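Local atomic coordinates of internalin (Listeria monocytogenes serotype 4b, PDB entry 4FMZ), a protein that probably takes part in bacterial adhesion to, or invasion of, host cells, presenting a curved leucine-rich repeat domain for binding partners. Residues Ala57-Ile62 with Asn76-Ile81; Asn98-Ile103 with Asp120-Ile125; Thr110-Leu115 with Ala129-Met134; Ser146-Leu151 with Thr171-Leu176; Pro194-Thr199 with Val217-Arg222. All coordinates share one frame; numbering follows the deposited sequence. Where two conformers were deposited one is given.

Contact 1 (Ala57-Ile62 with Asn76-Ile81); sequences ASIQGI and NQITDI
Ile59 CG1 meets the flat carbonyl group of Asp80 in its plane and from the oxygen end, with CG1 3.7 Å from Asp80 O. Two waters lie on opposite faces of that plane. Water 3 accepts from Ile59 N and donates to Asp80 O at 2.6 Å, while water 1 takes Thr79 N at 2.7 Å and makes a weak bond to Asp80 O. Ala57 CA sits 3.7 Å from Gln77 O, and water 2 lies within hydrogen-bonding distance of both Ala57 O and Gln77 O, so polar contact between the two backbones runs through solvent.

The apolar half is carried by Ile59. Its chi1 of 60° puts CG1 between the backbone N and the carbonyl carbon and turns CG2 toward Ile78, whose side chain it crosses at about a right angle; Ile59 CG2 and Ile78 CD1 are 3.9 Å apart. Ile59 CD1 reaches on to Ile81 CA at 3.8 Å. An ST turn at Ser58, whose OG accepts from Gln60 N, leads into the type II turn from Ile59 to Ile62, with Gly61 at its third position. Asn76 ND2 bonds to Val51 O and Leu73 O. Loops stacked coil upon coil, with isoleucines inward and asparagine tying the backbones, are characteristic of the leucine-rich repeat solenoid of internalins.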
# COMPACT_ATOMS: atom_id res chain seq x y z
N ALA A 57 -1.23 25.34 -9.13
CA ALA A 57 -0.08 25.81 -8.34
C ALA A 57 -0.53 26.58 -7.09
O ALA A 57 0.29 26.82 -6.20
CB ALA A 57 0.82 26.69 -9.20
N SER A 58 -1.80 26.97 -7.01
CA SER A 58 -2.39 27.66 -5.86
C SER A 58 -3.84 27.21 -5.69
O SER A 58 -4.56 27.10 -6.68
CB SER A 58 -2.32 29.18 -6.05
OG SER A 58 -3.02 29.85 -5.00
N ILE A 59 -4.26 26.96 -4.46
CA ILE A 59 -5.64 26.56 -4.20
C ILE A 59 -6.39 27.71 -3.50
O ILE A 59 -7.47 27.50 -2.95
CB ILE A 59 -5.75 25.18 -3.45
CG1 ILE A 59 -5.04 25.20 -2.09
CG2 ILE A 59 -5.24 24.04 -4.36
CD1 ILE A 59 -5.49 24.17 -1.12
N GLN A 60 -5.84 28.95 -3.60
CA GLN A 60 -6.51 30.14 -3.06
C GLN A 60 -7.90 30.25 -3.68
O GLN A 60 -8.05 30.04 -4.89
CB GLN A 60 -5.68 31.42 -3.30
CG GLN A 60 -4.40 31.47 -2.45
CD GLN A 60 -3.39 32.44 -2.98
OE1 GLN A 60 -2.86 32.30 -4.09
NE2 GLN A 60 -3.08 33.46 -2.20
N GLY A 61 -8.90 30.48 -2.82
CA GLY A 61 -10.31 30.56 -3.19
C GLY A 61 -11.11 29.35 -2.78
O GLY A 61 -12.32 29.45 -2.56
N ILE A 62 -10.44 28.16 -2.65
CA ILE A 62 -11.11 26.91 -2.27
C ILE A 62 -11.77 27.01 -0.89
O ILE A 62 -12.73 26.28 -0.62
CB ILE A 62 -10.17 25.67 -2.38
CG1 ILE A 62 -10.99 24.41 -2.72
CG2 ILE A 62 -9.27 25.48 -1.12
CD1 ILE A 62 -10.21 23.28 -3.33
N ASN A 76 -0.84 17.59 -9.44
CA ASN A 76 -0.73 19.00 -9.82
C ASN A 76 0.65 19.53 -9.35
O ASN A 76 1.59 18.73 -9.26
CB ASN A 76 -1.90 19.82 -9.25
CG ASN A 76 -3.20 19.52 -9.93
OD1 ASN A 76 -3.40 19.86 -11.09
ND2 ASN A 76 -4.12 18.87 -9.24
N GLN A 77 0.76 20.84 -9.05
CA GLN A 77 2.01 21.46 -8.60
C GLN A 77 1.75 22.24 -7.31
O GLN A 77 2.37 23.28 -7.06
CB GLN A 77 2.61 22.37 -9.70
CG GLN A 77 2.88 21.68 -11.05
CD GLN A 77 4.11 20.80 -11.01
OE1 GLN A 77 5.24 21.29 -11.02
NE2 GLN A 77 3.91 19.49 -11.00
N ILE A 78 0.82 21.75 -6.48
CA ILE A 78 0.44 22.39 -5.22
C ILE A 78 1.56 22.27 -4.19
O ILE A 78 2.11 21.19 -4.01
CB ILE A 78 -0.91 21.82 -4.70
CG1 ILE A 78 -2.03 22.02 -5.76
CG2 ILE A 78 -1.33 22.46 -3.37
CD1 ILE A 78 -3.16 21.00 -5.69
N THR A 79 1.89 23.41 -3.54
CA THR A 79 2.89 23.48 -2.47
C THR A 79 2.21 23.90 -1.17
O THR A 79 2.40 23.25 -0.16
CB THR A 79 4.05 24.44 -2.82
OG1 THR A 79 3.53 25.71 -3.18
CG2 THR A 79 4.94 23.91 -3.92
N ASP A 80 1.41 24.97 -1.20
CA ASP A 80 0.72 25.54 -0.05
C ASP A 80 -0.75 25.08 0.01
O ASP A 80 -1.54 25.42 -0.87
CB ASP A 80 0.81 27.08 -0.11
CG ASP A 80 0.28 27.83 1.09
OD1 ASP A 80 -0.12 27.18 2.07
OD2 ASP A 80 0.28 29.08 1.06
N ILE A 81 -1.11 24.36 1.08
CA ILE A 81 -2.48 23.88 1.26
C ILE A 81 -3.22 24.66 2.38
O ILE A 81 -4.29 24.21 2.78
CB ILE A 81 -2.57 22.34 1.47
CG1 ILE A 81 -1.63 21.84 2.58
CG2 ILE A 81 -2.32 21.59 0.15
CD1 ILE A 81 -2.12 20.59 3.28
O HOH W 1 0.16 25.54 -3.72
O HOH W 2 2.88 25.71 -5.84
O HOH W 3 -2.48 27.41 -2.28

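Contact 2 (Asn98-Ile103 with Asp120-Ile125); sequences NKITDI and DNISDI
Asn121 N donates to Ile100 O over 2.8 Å, a fairly straight bond (159° at the hydrogen) that arrives nearly along the C=O axis. Beside it the carboxylate of Asp120 reaches back to the preceding coil: its OD1 accepts weakly from Asn98 N at 3.1 Å and from Ile100 N at 3.4 Å, two long or bent bonds that share one oxygen. The chi1 of -83°, with CG anti to the carbonyl carbon, lays the carboxylate side by side with the Ile100 side chain, both pointing the same way. Asn98 does the corresponding work one coil earlier, its OD1 accepting from Ile78 N and its ND2 donating to Leu73 O. Asp120 thus occupies the position of the recurrent asparagine of the leucine-rich repeat, where a side-chain oxygen takes backbone N-H groups of the coil before.

Two waters continue the bridging: water 4 donates to Thr101 O and accepts from Asp124 N, and water 5 accepts from Ile103 N and donates to Asp124 O. On the outer side, Thr101 CG2 lies 3.8 Å from Asn121 CB, and Thr101 CA makes a CH...O contact with Asn121 O; Asn121 OD1 accepts from Asn144 ND2. Inward, Ile103 crosses Ile122 at about a right angle, CG2 against Ile122 CD1 at 3.8 Å. Ile103 CG1 rests on Asp124 O at 3.7 Å, and its CD1 reaches Ile125 CG2 at 4.1 Å.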
# COMPACT_ATOMS: atom_id res chain seq x y z
N ASN A 98 1.95 15.85 -5.69
CA ASN A 98 2.05 17.32 -5.67
C ASN A 98 3.42 17.66 -5.08
O ASN A 98 4.30 16.79 -5.05
CB ASN A 98 0.88 17.93 -4.88
CG ASN A 98 -0.36 18.09 -5.71
OD1 ASN A 98 -0.42 18.94 -6.59
ND2 ASN A 98 -1.37 17.27 -5.47
N LYS A 99 3.62 18.89 -4.61
CA LYS A 99 4.90 19.31 -4.04
C LYS A 99 4.69 19.76 -2.59
O LYS A 99 5.40 20.65 -2.11
CB LYS A 99 5.51 20.44 -4.89
CG LYS A 99 5.97 20.02 -6.27
CD LYS A 99 6.16 21.23 -7.17
CE LYS A 99 7.21 21.02 -8.24
NZ LYS A 99 6.82 19.99 -9.25
N ILE A 100 3.74 19.12 -1.88
CA ILE A 100 3.38 19.47 -0.51
C ILE A 100 4.46 19.00 0.48
O ILE A 100 4.89 17.85 0.43
CB ILE A 100 1.96 18.94 -0.14
CG1 ILE A 100 0.86 19.63 -0.99
CG2 ILE A 100 1.66 19.13 1.34
CD1 ILE A 100 -0.32 18.74 -1.33
N THR A 101 4.87 19.90 1.39
CA THR A 101 5.85 19.60 2.43
C THR A 101 5.21 19.82 3.81
O THR A 101 5.25 18.94 4.65
CB THR A 101 7.15 20.41 2.24
OG1 THR A 101 6.82 21.80 2.22
CG2 THR A 101 7.86 20.05 0.95
N ASP A 102 4.57 20.98 4.00
CA ASP A 102 3.90 21.38 5.23
C ASP A 102 2.42 20.99 5.19
O ASP A 102 1.68 21.50 4.34
CB ASP A 102 4.07 22.90 5.45
CG ASP A 102 3.59 23.45 6.78
OD1 ASP A 102 2.82 22.75 7.47
OD2 ASP A 102 3.96 24.59 7.12
N ILE A 103 1.98 20.13 6.13
CA ILE A 103 0.57 19.71 6.18
C ILE A 103 -0.15 20.27 7.43
O ILE A 103 -1.19 19.73 7.81
CB ILE A 103 0.37 18.18 6.05
CG1 ILE A 103 1.19 17.37 7.09
CG2 ILE A 103 0.64 17.74 4.61
CD1 ILE A 103 0.69 15.97 7.30
N ASP A 120 4.42 13.07 -2.15
CA ASP A 120 4.59 14.46 -1.76
C ASP A 120 5.98 14.54 -1.11
O ASP A 120 6.77 13.61 -1.30
CB ASP A 120 3.44 14.91 -0.84
CG ASP A 120 2.20 15.34 -1.60
OD1 ASP A 120 2.33 16.07 -2.59
OD2 ASP A 120 1.09 14.96 -1.18
N ASN A 121 6.32 15.61 -0.37
CA ASN A 121 7.62 15.64 0.32
C ASN A 121 7.41 15.99 1.80
O ASN A 121 7.99 16.95 2.32
CB ASN A 121 8.63 16.57 -0.37
CG ASN A 121 10.05 16.37 0.12
OD1 ASN A 121 10.41 15.34 0.72
ND2 ASN A 121 10.88 17.37 -0.07
N ILE A 122 6.59 15.18 2.48
CA ILE A 122 6.26 15.41 3.88
C ILE A 122 7.23 14.64 4.79
O ILE A 122 7.49 13.46 4.57
CB ILE A 122 4.77 15.04 4.17
CG1 ILE A 122 3.80 15.82 3.23
CG2 ILE A 122 4.40 15.29 5.64
CD1 ILE A 122 2.62 15.01 2.82
N SER A 123 7.75 15.31 5.82
CA SER A 123 8.65 14.73 6.81
C SER A 123 8.06 14.87 8.21
O SER A 123 8.40 14.08 9.09
CB SER A 123 10.03 15.38 6.74
OG SER A 123 9.94 16.78 6.94
N ASP A 124 7.15 15.84 8.42
CA ASP A 124 6.49 16.08 9.70
C ASP A 124 4.98 15.80 9.57
O ASP A 124 4.25 16.61 8.98
CB ASP A 124 6.76 17.52 10.18
CG ASP A 124 6.14 17.91 11.51
OD1 ASP A 124 5.55 17.02 12.17
OD2 ASP A 124 6.26 19.08 11.90
N ILE A 125 4.51 14.67 10.12
CA ILE A 125 3.10 14.32 10.05
C ILE A 125 2.37 14.58 11.39
O ILE A 125 1.24 14.12 11.56
CB ILE A 125 2.84 12.88 9.54
CG1 ILE A 125 3.57 11.80 10.38
CG2 ILE A 125 3.20 12.78 8.05
CD1 ILE A 125 2.95 10.46 10.34
O HOH W 4 6.90 18.28 6.66
O HOH W 5 3.81 19.31 8.29

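Contact 3 (Thr110-Leu115 with Ala129-Met134); sequences TNLREL and ANLTKM
Lys133 and Asn111 run side by side and point the same way, the lysine fully extended beyond CG, and their tips join where Lys133 NZ donates to Asn111 OD1 at 2.9 Å, tilted 22° from the carbonyl plane. Arg113 crosses the lysine at a slant instead. Bends at chi2 and chi3 fold it back, bringing NE to Lys133 O at 2.8 Å, with that oxygen 17° out of the guanidinium plane. Water 6 joins the backbones, donating to Thr110 O and Leu112 O and accepting from Lys133 N.

Beneath these polar chains, selenomethionine Met134 is bent likewise. Its SE lies 3.4 Å from Arg113 O, and its CE touches both Leu115 CB and Leu112 CB, each at 3.8 Å. Leu131 and Leu112 stand alongside one another, CD1 to CD1 at 4.0 Å, whereas Thr110 meets Leu131 at about a right angle. Leu131 also opens a type I turn that ends at Met134.

The contact joins the entry to strand 114-116 with the loop leading to strand 136-138. Leu112 and Leu115 pack on Leu93 of strand 92-94, and Leu115 also touches Leu137 of strand 136-138, in the repeat core.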
# COMPACT_ATOMS: atom_id res chain seq x y z
N THR A 110 -10.83 17.10 11.30
CA THR A 110 -11.08 15.92 12.14
C THR A 110 -12.19 15.00 11.61
O THR A 110 -12.39 13.93 12.19
CB THR A 110 -11.31 16.34 13.58
OG1 THR A 110 -12.39 17.29 13.66
CG2 THR A 110 -10.05 16.90 14.23
N ASN A 111 -12.88 15.35 10.50
CA ASN A 111 -13.87 14.44 9.91
C ASN A 111 -13.24 13.61 8.76
O ASN A 111 -13.92 12.78 8.16
CB ASN A 111 -15.10 15.19 9.43
CG ASN A 111 -15.90 15.74 10.57
OD1 ASN A 111 -16.11 15.09 11.60
ND2 ASN A 111 -16.35 16.97 10.42
N LEU A 112 -11.94 13.82 8.49
CA LEU A 112 -11.24 13.08 7.43
C LEU A 112 -11.25 11.56 7.70
O LEU A 112 -10.96 11.11 8.82
CB LEU A 112 -9.80 13.58 7.25
CG LEU A 112 -9.62 14.82 6.37
CD1 LEU A 112 -8.17 15.27 6.39
CD2 LEU A 112 -10.09 14.56 4.93
N ARG A 113 -11.68 10.80 6.69
CA ARG A 113 -11.77 9.34 6.71
C ARG A 113 -10.73 8.75 5.74
O ARG A 113 -10.10 7.73 6.04
CB ARG A 113 -13.19 8.88 6.31
CG ARG A 113 -14.33 9.41 7.17
CD ARG A 113 -14.34 8.94 8.62
NE ARG A 113 -14.08 7.50 8.81
CZ ARG A 113 -14.98 6.53 8.64
NH1 ARG A 113 -16.20 6.82 8.22
NH2 ARG A 113 -14.64 5.27 8.87
N GLU A 114 -10.55 9.42 4.59
CA GLU A 114 -9.59 8.99 3.58
C GLU A 114 -8.67 10.15 3.20
O GLU A 114 -9.15 11.22 2.81
CB GLU A 114 -10.30 8.43 2.33
CG GLU A 114 -11.14 7.20 2.59
CD GLU A 114 -11.47 6.37 1.36
OE1 GLU A 114 -10.75 6.47 0.35
OE2 GLU A 114 -12.47 5.61 1.43
N LEU A 115 -7.36 9.94 3.37
CA LEU A 115 -6.37 10.97 3.08
C LEU A 115 -5.16 10.39 2.37
O LEU A 115 -4.46 9.54 2.94
CB LEU A 115 -5.95 11.67 4.40
CG LEU A 115 -4.78 12.66 4.34
CD1 LEU A 115 -5.15 13.94 3.54
CD2 LEU A 115 -4.36 13.02 5.73
N ALA A 129 -2.20 14.07 13.99
CA ALA A 129 -2.42 13.52 15.34
C ALA A 129 -3.87 13.45 15.80
O ALA A 129 -4.23 12.46 16.44
CB ALA A 129 -1.60 14.28 16.37
N ASN A 130 -4.69 14.45 15.51
CA ASN A 130 -6.07 14.43 16.02
C ASN A 130 -7.09 13.95 14.97
O ASN A 130 -8.30 14.04 15.19
CB ASN A 130 -6.47 15.80 16.58
CG ASN A 130 -5.60 16.26 17.73
OD1 ASN A 130 -5.38 17.46 17.91
ND2 ASN A 130 -5.09 15.33 18.54
N LEU A 131 -6.60 13.39 13.86
CA LEU A 131 -7.48 12.89 12.80
C LEU A 131 -7.82 11.42 13.11
O LEU A 131 -7.53 10.52 12.32
CB LEU A 131 -6.83 13.07 11.42
CG LEU A 131 -6.27 14.47 11.07
CD1 LEU A 131 -5.88 14.56 9.61
CD2 LEU A 131 -7.28 15.57 11.40
N THR A 132 -8.49 11.22 14.25
CA THR A 132 -8.80 9.92 14.87
C THR A 132 -9.95 9.17 14.18
O THR A 132 -10.21 8.03 14.56
CB THR A 132 -9.10 10.12 16.36
OG1 THR A 132 -10.19 11.04 16.50
CG2 THR A 132 -7.89 10.62 17.13
N LYS A 133 -10.61 9.78 13.17
CA LYS A 133 -11.64 9.09 12.39
C LYS A 133 -11.03 8.42 11.14
O LYS A 133 -11.75 7.75 10.40
CB LYS A 133 -12.76 10.06 11.97
CG LYS A 133 -13.70 10.49 13.09
CD LYS A 133 -14.83 11.31 12.48
CE LYS A 133 -15.81 11.84 13.48
NZ LYS A 133 -16.89 12.62 12.81
N MSE A 134 -9.71 8.62 10.90
CA MSE A 134 -9.01 8.08 9.71
C MSE A 134 -9.27 6.58 9.53
O MSE A 134 -9.11 5.80 10.47
CB MSE A 134 -7.49 8.34 9.78
CG MSE A 134 -6.80 8.29 8.40
SE MSE A 134 -7.44 9.63 7.12
CE MSE A 134 -6.87 11.24 8.08
O HOH W 6 -10.32 12.17 11.36

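Contact 4 (Ser146-Leu151 with Thr171-Leu176); sequences SDLSPL and TPIANL
Leu148 CG and Ile173 CG1 are both anti to the carbonyl carbon and beside the backbone N (chi1 -66° and -58°), which brings the ends of the side chains together: Leu148 CD1 lies 3.6 Å from Ile173 CD1, the two side chains meeting at a slant. Pro172 has the most surface buried by the contact. Its CB and CG lie against the start of the 3-10 turn, CB 3.3 Å from Leu148 O and CG 3.5 Å from Ser149 N.

Both segments belong to the loop part of leucine-rich repeat coils, on the way from one strand of the parallel array to the next; Ile173 and Leu176 also touch Leu160 of strand 159-161, so the packing is continuous with the repeat core. At the far end, Leu176 CD2 comes to 3.3 Å from Leu151 O.

An Asx turn shapes the first segment. Asp147 OD1 accepts from Ser149 N at 3.0 Å and from Ser149 OG at 2.7 Å, the two donors reaching it from one face of the carboxylate, on its anti and syn sides respectively. This fixes the backbone leading into the 3-10 turn by gripping its first residue; in that turn Leu151 N donates to Leu148 O, the oxygen that Pro172 covers. Asn175 ND2 binds Ser152 O.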
# COMPACT_ATOMS: atom_id res chain seq x y z
N SER A 146 10.13 9.64 8.58
CA SER A 146 10.72 8.62 9.45
C SER A 146 9.95 8.43 10.76
O SER A 146 9.94 7.32 11.30
CB SER A 146 12.18 8.93 9.76
OG SER A 146 12.31 10.10 10.55
N ASP A 147 9.34 9.50 11.29
CA ASP A 147 8.61 9.51 12.55
C ASP A 147 7.09 9.30 12.34
O ASP A 147 6.37 10.24 11.96
CB ASP A 147 8.88 10.82 13.30
CG ASP A 147 8.34 10.89 14.71
OD1 ASP A 147 7.64 9.94 15.13
OD2 ASP A 147 8.60 11.90 15.40
N LEU A 148 6.61 8.08 12.65
CA LEU A 148 5.18 7.76 12.52
C LEU A 148 4.39 7.94 13.82
O LEU A 148 3.21 7.59 13.83
CB LEU A 148 4.99 6.32 12.02
CG LEU A 148 5.47 6.00 10.61
CD1 LEU A 148 5.29 4.54 10.34
CD2 LEU A 148 4.73 6.83 9.53
N SER A 149 5.00 8.50 14.89
CA SER A 149 4.32 8.63 16.19
C SER A 149 2.96 9.38 16.11
O SER A 149 2.03 8.93 16.79
CB SER A 149 5.22 9.24 17.26
OG SER A 149 5.72 10.52 16.91
N PRO A 150 2.74 10.41 15.23
CA PRO A 150 1.41 11.06 15.19
C PRO A 150 0.27 10.17 14.65
O PRO A 150 -0.88 10.59 14.71
CB PRO A 150 1.64 12.26 14.27
CG PRO A 150 3.12 12.48 14.29
CD PRO A 150 3.69 11.12 14.36
N LEU A 151 0.56 8.95 14.16
CA LEU A 151 -0.48 8.02 13.70
C LEU A 151 -1.13 7.22 14.84
O LEU A 151 -2.21 6.66 14.65
CB LEU A 151 0.09 7.00 12.70
CG LEU A 151 0.74 7.51 11.42
CD1 LEU A 151 1.06 6.34 10.48
CD2 LEU A 151 -0.13 8.52 10.72
N THR A 171 6.76 1.01 15.85
CA THR A 171 6.06 0.96 17.14
C THR A 171 4.72 1.74 17.10
O THR A 171 3.73 1.17 17.56
CB THR A 171 6.95 1.44 18.33
OG1 THR A 171 8.15 0.68 18.36
CG2 THR A 171 6.26 1.29 19.68
N PRO A 172 4.60 2.96 16.51
CA PRO A 172 3.28 3.62 16.48
C PRO A 172 2.19 2.82 15.75
O PRO A 172 1.02 2.96 16.10
CB PRO A 172 3.55 4.93 15.73
CG PRO A 172 5.01 5.17 15.93
CD PRO A 172 5.63 3.82 15.89
N ILE A 173 2.57 1.98 14.76
CA ILE A 173 1.62 1.17 13.96
C ILE A 173 1.01 0.05 14.83
O ILE A 173 -0.09 -0.42 14.53
CB ILE A 173 2.28 0.62 12.66
CG1 ILE A 173 2.82 1.77 11.78
CG2 ILE A 173 1.28 -0.25 11.84
CD1 ILE A 173 3.66 1.30 10.60
N ALA A 174 1.70 -0.37 15.91
CA ALA A 174 1.19 -1.41 16.82
C ALA A 174 -0.19 -1.04 17.40
O ALA A 174 -1.00 -1.93 17.66
CB ALA A 174 2.18 -1.65 17.95
N ASN A 175 -0.47 0.27 17.56
CA ASN A 175 -1.73 0.77 18.12
C ASN A 175 -2.92 0.64 17.16
O ASN A 175 -4.07 0.74 17.59
CB ASN A 175 -1.59 2.25 18.49
CG ASN A 175 -0.76 2.54 19.71
OD1 ASN A 175 -0.13 1.66 20.30
ND2 ASN A 175 -0.79 3.79 20.13
N LEU A 176 -2.63 0.46 15.88
CA LEU A 176 -3.66 0.45 14.85
C LEU A 176 -4.16 -0.97 14.61
O LEU A 176 -4.04 -1.50 13.51
CB LEU A 176 -3.08 1.11 13.56
CG LEU A 176 -2.17 2.35 13.80
CD1 LEU A 176 -1.66 2.94 12.50
CD2 LEU A 176 -2.88 3.43 14.64

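Contact 5 (Pro194-Thr199 with Val217-Arg222); sequences PLASLT and VANMTR
Met220, Asn219 and Thr199 bury the most surface where Val217-Arg222 packs against Pro194-Thr199, two successive loops of the leucine-rich repeat solenoid that each lead toward a strand of the parallel array. Met220, a selenomethionine, reaches inward. Its CG passes Leu198 O at 3.4 Å, and the extension of the chain beyond CG carries the terminal CE to Leu195, 3.6 Å from Leu195 O and 3.8 Å from Leu195 CB. Leu195 O is already engaged by Leu198 N in the 3-10 turn, so the methyl meets an oxygen that has its donor. Met220 also touches Phe204 of strand 203-205, as does Leu195, which ties the loops to the hydrophobic core.

Asn219 takes the outer course. Asn219 CB presses close to Ala196 O at 3.0 Å; with CG anti to the carbonyl carbon (chi1 -63°), the amide swings so that ND2 lies 3.2 Å from Ala196 CB. The amide does not bond to the opposite loop; ND2 donates to Pro216 O of its own loop, which gives the N-H group a partner while the Ala196 methyl lies against it.

Thr199 covers the backbone beyond, with CG2 3.9 Å from Asn219 O. Leu198 and Met220 each centre an inverse gamma turn, and thus the two segments bend in the same way at matching places. At the end of the pair the backbones are bridged by water 7, which donates to Thr199 O at 2.9 Å and accepts from Arg222 N.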
# COMPACT_ATOMS: atom_id res chain seq x y z
N PRO A 194 6.77 -5.04 17.16
CA PRO A 194 5.53 -4.41 17.66
C PRO A 194 4.27 -4.76 16.85
O PRO A 194 3.17 -4.61 17.35
CB PRO A 194 5.81 -2.91 17.51
CG PRO A 194 7.28 -2.79 17.44
CD PRO A 194 7.72 -4.00 16.71
N LEU A 195 4.43 -5.26 15.61
CA LEU A 195 3.30 -5.59 14.74
C LEU A 195 2.54 -6.86 15.17
O LEU A 195 1.52 -7.18 14.57
CB LEU A 195 3.74 -5.67 13.26
CG LEU A 195 4.36 -4.38 12.66
CD1 LEU A 195 4.43 -4.47 11.15
CD2 LEU A 195 3.57 -3.08 13.07
N ALA A 196 2.99 -7.53 16.26
CA ALA A 196 2.33 -8.70 16.85
C ALA A 196 0.91 -8.36 17.34
O ALA A 196 0.08 -9.25 17.51
CB ALA A 196 3.18 -9.25 17.99
N SER A 197 0.61 -7.06 17.52
CA SER A 197 -0.72 -6.60 17.96
C SER A 197 -1.74 -6.50 16.80
O SER A 197 -2.93 -6.33 17.06
CB SER A 197 -0.58 -5.23 18.62
OG SER A 197 -0.03 -4.33 17.68
N LEU A 198 -1.28 -6.63 15.54
CA LEU A 198 -2.15 -6.48 14.36
C LEU A 198 -2.88 -7.80 14.04
O LEU A 198 -2.69 -8.39 12.97
CB LEU A 198 -1.36 -5.94 13.14
CG LEU A 198 -0.61 -4.60 13.36
CD1 LEU A 198 0.01 -4.11 12.08
CD2 LEU A 198 -1.54 -3.50 13.95
N THR A 199 -3.77 -8.21 14.96
CA THR A 199 -4.49 -9.49 14.90
C THR A 199 -5.60 -9.51 13.82
O THR A 199 -6.06 -10.60 13.47
CB THR A 199 -5.05 -9.88 16.28
OG1 THR A 199 -5.98 -8.90 16.69
CG2 THR A 199 -3.96 -10.02 17.33
N VAL A 217 4.29 -12.17 12.89
CA VAL A 217 3.34 -12.56 11.84
C VAL A 217 2.48 -13.77 12.32
O VAL A 217 1.33 -13.88 11.89
CB VAL A 217 4.07 -12.82 10.48
CG1 VAL A 217 3.09 -13.25 9.39
CG2 VAL A 217 4.85 -11.59 10.04
N ALA A 218 2.99 -14.60 13.26
CA ALA A 218 2.23 -15.71 13.84
C ALA A 218 0.93 -15.21 14.52
O ALA A 218 -0.04 -15.95 14.59
CB ALA A 218 3.08 -16.49 14.83
N ASN A 219 0.91 -13.94 14.99
CA ASN A 219 -0.27 -13.33 15.63
C ASN A 219 -1.35 -12.94 14.62
O ASN A 219 -2.52 -12.82 14.99
CB ASN A 219 0.13 -12.08 16.41
CG ASN A 219 1.07 -12.35 17.56
OD1 ASN A 219 0.65 -12.64 18.67
ND2 ASN A 219 2.35 -12.30 17.29
N MSE A 220 -0.95 -12.71 13.36
CA MSE A 220 -1.85 -12.29 12.28
C MSE A 220 -2.53 -13.55 11.72
O MSE A 220 -2.32 -13.91 10.57
CB MSE A 220 -1.07 -11.53 11.19
CG MSE A 220 -0.25 -10.36 11.72
SE MSE A 220 0.88 -9.84 10.29
CE MSE A 220 1.93 -8.31 11.19
N THR A 221 -3.32 -14.24 12.57
CA THR A 221 -3.94 -15.54 12.31
C THR A 221 -4.88 -15.55 11.08
O THR A 221 -5.09 -16.62 10.52
CB THR A 221 -4.66 -16.08 13.55
OG1 THR A 221 -5.79 -15.26 13.84
CG2 THR A 221 -3.73 -16.22 14.77
N ARG A 222 -5.44 -14.41 10.67
CA ARG A 222 -6.32 -14.42 9.51
C ARG A 222 -5.61 -13.96 8.24
O ARG A 222 -6.28 -13.75 7.23
CB ARG A 222 -7.58 -13.57 9.76
CG ARG A 222 -8.51 -14.09 10.87
CD ARG A 222 -8.90 -15.56 10.73
NE ARG A 222 -9.87 -15.80 9.66
CZ ARG A 222 -10.32 -17.00 9.31
NH1 ARG A 222 -9.86 -18.09 9.92
NH2 ARG A 222 -11.20 -17.12 8.33
O HOH W 7 -4.98 -11.78 11.00

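All five contacts join successive coils of one solenoid, but at different places round the coil. Contacts 1, 2, 4 and 5 lie in the loops between strands, 5 further on toward the next strand than 1 and 2. Contacts 1 and 2 touch through Gln77 and Lys99; waters tie their backbones, helped in contact 2 by hydrogen bonds from backbone N-H groups to a carbonyl oxygen and, weakly, to a carboxylate. Contact 3, at the strand entry, has the charged, solvent-facing side chains. Contacts 4 and 5, joined by Ala174 O and Ser197 OG, pack apolar groups against carbonyl oxygens. Contacts 2 and 4 are mainly buried, meeting at Ile125; 1, 3 and 5 mix buried with exposed residues.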